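Local coordinates for endoglucanase (Humicola insolens, PDB 1DYS), which hydrolyses internal beta-1,4-glucosidic linkages in cellulose as a family 6 glycoside hydrolase, contributing to the recycling of plant biomass, at residues Asp139-Gly142 / Asn143-Gly147; Asp180-Gly184 / Gly185-Trp189. One frame throughout, in Å; residues are numbered along the deposited sequence.

Contact 1. Residues Asp139-Gly142 / Asn143-Gly147; sequences DAIG and NMVTG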
loop_
_atom_site.group_PDB
_atom_site.type_symbol
_atom_site.label_atom_id
_atom_site.label_comp_id
_atom_site.label_asym_id
_atom_site.label_seq_id
_atom_site.Cartn_x
_atom_site.Cartn_y
_atom_site.Cartn_z
ATOM N N ASP A 139 3.028 8.176 -14.924
ATOM C CA ASP A 139 2.587 7.165 -15.841
ATOM C C ASP A 139 1.138 7.302 -16.293
ATOM O O ASP A 139 0.697 6.387 -16.975
ATOM C CB ASP A 139 2.827 5.723 -15.325
ATOM C CG ASP A 139 4.312 5.460 -15.227
ATOM O OD1 ASP A 139 5.055 6.118 -16.020
ATOM O OD2 ASP A 139 4.755 4.604 -14.428
ATOM N N ALA A 140 0.381 8.325 -15.876
ATOM C CA ALA A 140 -1.041 8.365 -16.270
ATOM C C ALA A 140 -1.139 8.453 -17.794
ATOM O O ALA A 140 -1.924 7.732 -18.362
ATOM C CB ALA A 140 -1.769 9.536 -15.616
ATOM N N ILE A 141 -0.407 9.387 -18.386
ATOM C CA ILE A 141 -0.486 9.476 -19.876
ATOM C C ILE A 141 -0.035 8.231 -20.573
ATOM O O ILE A 141 -0.623 7.800 -21.585
ATOM C CB ILE A 141 0.272 10.737 -20.283
ATOM C CG1 ILE A 141 -0.558 11.942 -19.822
ATOM C CG2 ILE A 141 0.484 10.809 -21.800
ATOM C CD1 ILE A 141 0.161 13.249 -20.059
ATOM N N GLY A 142 0.969 7.519 -20.057
ATOM C CA GLY A 142 1.401 6.243 -20.626
ATOM C C GLY A 142 0.214 5.279 -20.662
ATOM O O GLY A 142 -0.082 4.682 -21.690
ATOM N N ASN A 143 -0.465 5.125 -19.535
ATOM C CA ASN A 143 -1.617 4.230 -19.419
ATOM C C ASN A 143 -2.752 4.670 -20.337
ATOM O O ASN A 143 -3.493 3.810 -20.843
ATOM C CB ASN A 143 -1.997 4.184 -17.942
ATOM C CG ASN A 143 -1.198 3.239 -17.074
ATOM O OD1 ASN A 143 -1.447 2.041 -17.134
ATOM N ND2 ASN A 143 -0.289 3.800 -16.290
ATOM N N MET A 144 -2.911 5.966 -20.581
ATOM C CA MET A 144 -3.921 6.474 -21.493
ATOM C C MET A 144 -3.600 6.192 -22.961
ATOM O O MET A 144 -4.530 5.792 -23.691
ATOM C CB MET A 144 -4.077 7.984 -21.355
ATOM C CG MET A 144 -5.305 8.474 -20.618
ATOM S SD MET A 144 -4.952 10.133 -20.016
ATOM C CE MET A 144 -4.491 9.788 -18.320
ATOM N N VAL A 145 -2.361 6.335 -23.393
ATOM C CA VAL A 145 -1.951 6.061 -24.766
ATOM C C VAL A 145 -1.924 4.597 -25.161
ATOM O O VAL A 145 -2.241 4.211 -26.295
ATOM C CB VAL A 145 -0.520 6.603 -25.038
ATOM C CG1 VAL A 145 0.103 6.037 -26.311
ATOM C CG2 VAL A 145 -0.504 8.116 -25.090
ATOM N N THR A 146 -1.383 3.740 -24.315
ATOM C CA THR A 146 -1.214 2.334 -24.672
ATOM C C THR A 146 -2.175 1.427 -23.932
ATOM O O THR A 146 -2.183 0.212 -24.133
ATOM C CB THR A 146 0.254 1.944 -24.415
ATOM O OG1 THR A 146 0.499 2.126 -23.007
ATOM C CG2 THR A 146 1.210 2.829 -25.199
ATOM N N GLY A 147 -3.006 1.985 -23.054
ATOM C CA GLY A 147 -3.913 1.196 -22.240
ATOM C C GLY A 147 -5.165 0.760 -22.994
ATOM O O GLY A 147 -6.120 1.529 -23.000
#

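Contact 2. Residues Asp180-Gly184 / Gly185-Trp189; sequences DVANG and GWLGW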
loop_
_atom_site.group_PDB
_atom_site.type_symbol
_atom_site.label_atom_id
_atom_site.label_comp_id
_atom_site.label_asym_id
_atom_site.label_seq_id
_atom_site.Cartn_x
_atom_site.Cartn_y
_atom_site.Cartn_z
ATOM N N ASP A 180 3.548 14.308 -16.306
ATOM C CA ASP A 180 4.417 13.146 -16.528
ATOM C C ASP A 180 4.164 12.477 -17.848
ATOM O O ASP A 180 3.006 12.345 -18.234
ATOM C CB ASP A 180 4.237 12.147 -15.343
ATOM C CG ASP A 180 5.315 11.098 -15.582
ATOM O OD1 ASP A 180 6.449 11.410 -15.300
ATOM O OD2 ASP A 180 5.010 10.016 -16.088
ATOM N N VAL A 181 5.229 12.157 -18.602
ATOM C CA VAL A 181 5.098 11.418 -19.842
ATOM C C VAL A 181 5.959 10.153 -19.814
ATOM O O VAL A 181 6.502 9.675 -20.816
ATOM C CB VAL A 181 5.370 12.279 -21.096
ATOM C CG1 VAL A 181 4.420 13.456 -21.146
ATOM C CG2 VAL A 181 6.774 12.890 -21.010
ATOM N N ALA A 182 5.886 9.389 -18.712
ATOM C CA ALA A 182 6.474 8.052 -18.597
ATOM C C ALA A 182 7.963 8.041 -18.877
ATOM O O ALA A 182 8.713 8.741 -18.216
ATOM C CB ALA A 182 5.692 7.114 -19.522
ATOM N N ASN A 183 8.446 7.232 -19.834
ATOM C CA ASN A 183 9.890 7.230 -20.115
ATOM C C ASN A 183 10.016 6.918 -21.601
ATOM O O ASN A 183 9.052 6.460 -22.234
ATOM C CB ASN A 183 10.669 6.269 -19.237
ATOM C CG ASN A 183 10.388 4.838 -19.587
ATOM O OD1 ASN A 183 11.143 4.226 -20.349
ATOM N ND2 ASN A 183 9.315 4.269 -19.055
ATOM N N GLY A 184 11.250 7.075 -22.107
ATOM C CA GLY A 184 11.426 6.859 -23.557
ATOM C C GLY A 184 11.114 5.465 -24.061
ATOM O O GLY A 184 10.692 5.289 -25.207
ATOM N N GLY A 185 11.230 4.436 -23.229
ATOM C CA GLY A 185 10.922 3.070 -23.572
ATOM C C GLY A 185 9.448 2.791 -23.806
ATOM O O GLY A 185 9.048 1.804 -24.436
ATOM N N TRP A 186 8.619 3.593 -23.162
ATOM C CA TRP A 186 7.179 3.433 -23.269
ATOM C C TRP A 186 6.631 4.259 -24.430
ATOM O O TRP A 186 5.946 3.737 -25.299
ATOM C CB TRP A 186 6.541 3.947 -21.956
ATOM C CG TRP A 186 5.108 3.556 -21.734
ATOM C CD1 TRP A 186 4.113 3.330 -22.644
ATOM C CD2 TRP A 186 4.479 3.368 -20.439
ATOM N NE1 TRP A 186 2.927 2.984 -22.021
ATOM C CE2 TRP A 186 3.149 3.002 -20.658
ATOM C CE3 TRP A 186 4.943 3.442 -19.116
ATOM C CZ2 TRP A 186 2.244 2.732 -19.628
ATOM C CZ3 TRP A 186 4.034 3.168 -18.103
ATOM C CH2 TRP A 186 2.705 2.837 -18.347
ATOM N N LEU A 187 6.894 5.554 -24.424
ATOM C CA LEU A 187 6.286 6.500 -25.336
ATOM C C LEU A 187 7.254 7.195 -26.300
ATOM O O LEU A 187 6.805 8.123 -26.995
ATOM C CB LEU A 187 5.603 7.598 -24.512
ATOM C CG LEU A 187 4.510 7.126 -23.542
ATOM C CD1 LEU A 187 3.877 8.308 -22.821
ATOM C CD2 LEU A 187 3.488 6.325 -24.321
ATOM N N GLY A 188 8.483 6.732 -26.288
ATOM C CA GLY A 188 9.532 7.326 -27.126
ATOM C C GLY A 188 9.628 6.725 -28.516
ATOM O O GLY A 188 10.325 7.290 -29.360
ATOM N N TRP A 189 9.003 5.588 -28.747
ATOM C CA TRP A 189 9.000 4.995 -30.082
ATOM C C TRP A 189 8.395 5.955 -31.089
ATOM O O TRP A 189 7.574 6.804 -30.786
ATOM C CB TRP A 189 8.095 3.753 -30.092
ATOM C CG TRP A 189 8.645 2.779 -29.083
ATOM C CD1 TRP A 189 8.179 2.575 -27.812
ATOM C CD2 TRP A 189 9.773 1.925 -29.255
ATOM N NE1 TRP A 189 8.954 1.614 -27.196
ATOM C CE2 TRP A 189 9.935 1.206 -28.055
ATOM C CE3 TRP A 189 10.674 1.710 -30.317
ATOM C CZ2 TRP A 189 10.948 0.263 -27.882
ATOM C CZ3 TRP A 189 11.668 0.764 -30.125
ATOM C CH2 TRP A 189 11.812 0.057 -28.923
#

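Contact 1. Residues Asp139-Gly142 / Asn143-Gly147
ND2 of the Asn-143 amide meets the Asp-139 carbonyl from one face, while the backbone N of Asn-143 reaches the same oxygen from the opposite face. This is the first turn of the short helix 140-146, which follows strand 132-136 of the family 6 alpha/beta barrel, with Asp-139, probably a catalytic proton donor, at the N-cap position. ND2 of Asn-143 lies 2.9 Å from O of Asp-139 and 47° out of the carbonyl plane, and that oxygen is tilted 19° from the amide plane; the backbone bond is straighter. With CG anti to its own carbonyl carbon, the Asn-143 side chain folds back along the helix, and OD1 is hydrogen-bonded to OG of Ser-94. An asparagine suits the position because it donates and accepts at once. Along the helix, Met-144 N donates to Ala-140 O and Val-145 N to Ile-141 O. In the thioether chain of Met-144 a bend at chi3 (-98°) brings CE to 3.8 Å from CB of Ala-140, a residue small enough to pack against Ile-163 of helix 150-169. At the other end Gly-142 O is gripped twice, by Thr-146 N and by the threonine hydroxyl. The latter also accepts from NE1 of Trp-186, a probable substrate-binding residue. Thr-146 OG1 lies 2.9 Å from Gly-142 O, above the plane of that carbonyl.

Contact 2. Residues Asp180-Gly184 / Gly185-Trp189
Asn-183 reaches over the start of helix 184-187 and caps it, its OD1 accepting from Gly-185 N at 2.9 Å. The turn follows strand 175-180, at the C-terminal end of the parallel strands, where an alpha/beta barrel carries its active site. Hydrogen bonds come first. A chi1 of 70° places CG between the backbone N and carbonyl carbon of Asn-183, swinging OD1 forward over the first turn; Gly-185 N meets it from above the amide plane, and Asn-224 binds the same oxygen. Glycine suits position 185, since a beta carbon there would clash with Asn-183 OD1. Replacing Asn-183 with an alanine would probably leave Gly-185 N without its cap and take from Asn-224 ND2 the acceptor it uses here. The backbone O of Asn-183 takes two donors: Leu-187 N arrives almost straight, at 3.2 Å, whereas Trp-186 N stands well above the carbonyl plane at 3.0 Å. Gly-188 N adds a weak bond to Gly-184 O. Just upstream, Asp-180 OD2 accepts from Ala-182 N at 2.8 Å, an Asx turn that bends the chain out of the strand. Apolar contacts come next. The single methyl of Ala-182 is small enough to touch both larger side chains: its CB meets CE3 of Trp-186 at 3.8 Å and also CD1 of Leu-187. Among flat groups, the Asn-183 and Trp-186 side chains, both probably substrate-binding, cross at about a right angle, with amide and indole planes 66° apart and ND2 near the plane of the ring at its edge. Farther along, the Trp-189 indole has Trp-186 O at its edge, in plane, while its NE1 donates to Gly-185 O at 2.8 Å.

In the fold
Both contacts are local, at helices that follow neighbouring parallel strands, 132-136 and 175-180, and their centres lie about 10 Å apart on the active-site side of the barrel. Contact 2 is the more buried; contact 1 is only partly so, with Asp-139, Val-145 and Thr-146 only partly covered. Their helices touch each other, Leu-187 meeting Val-145 and Trp-186 packing on Asn-143. In contact 1, side chains donate to backbone carbonyls; in contact 2 a side-chain oxygen accepts from a helix-start N-H. Asp-180 OD2, which probably also accepts from Asp-139 N at 2.9 Å, ties the two segments together beside the probable proton donor.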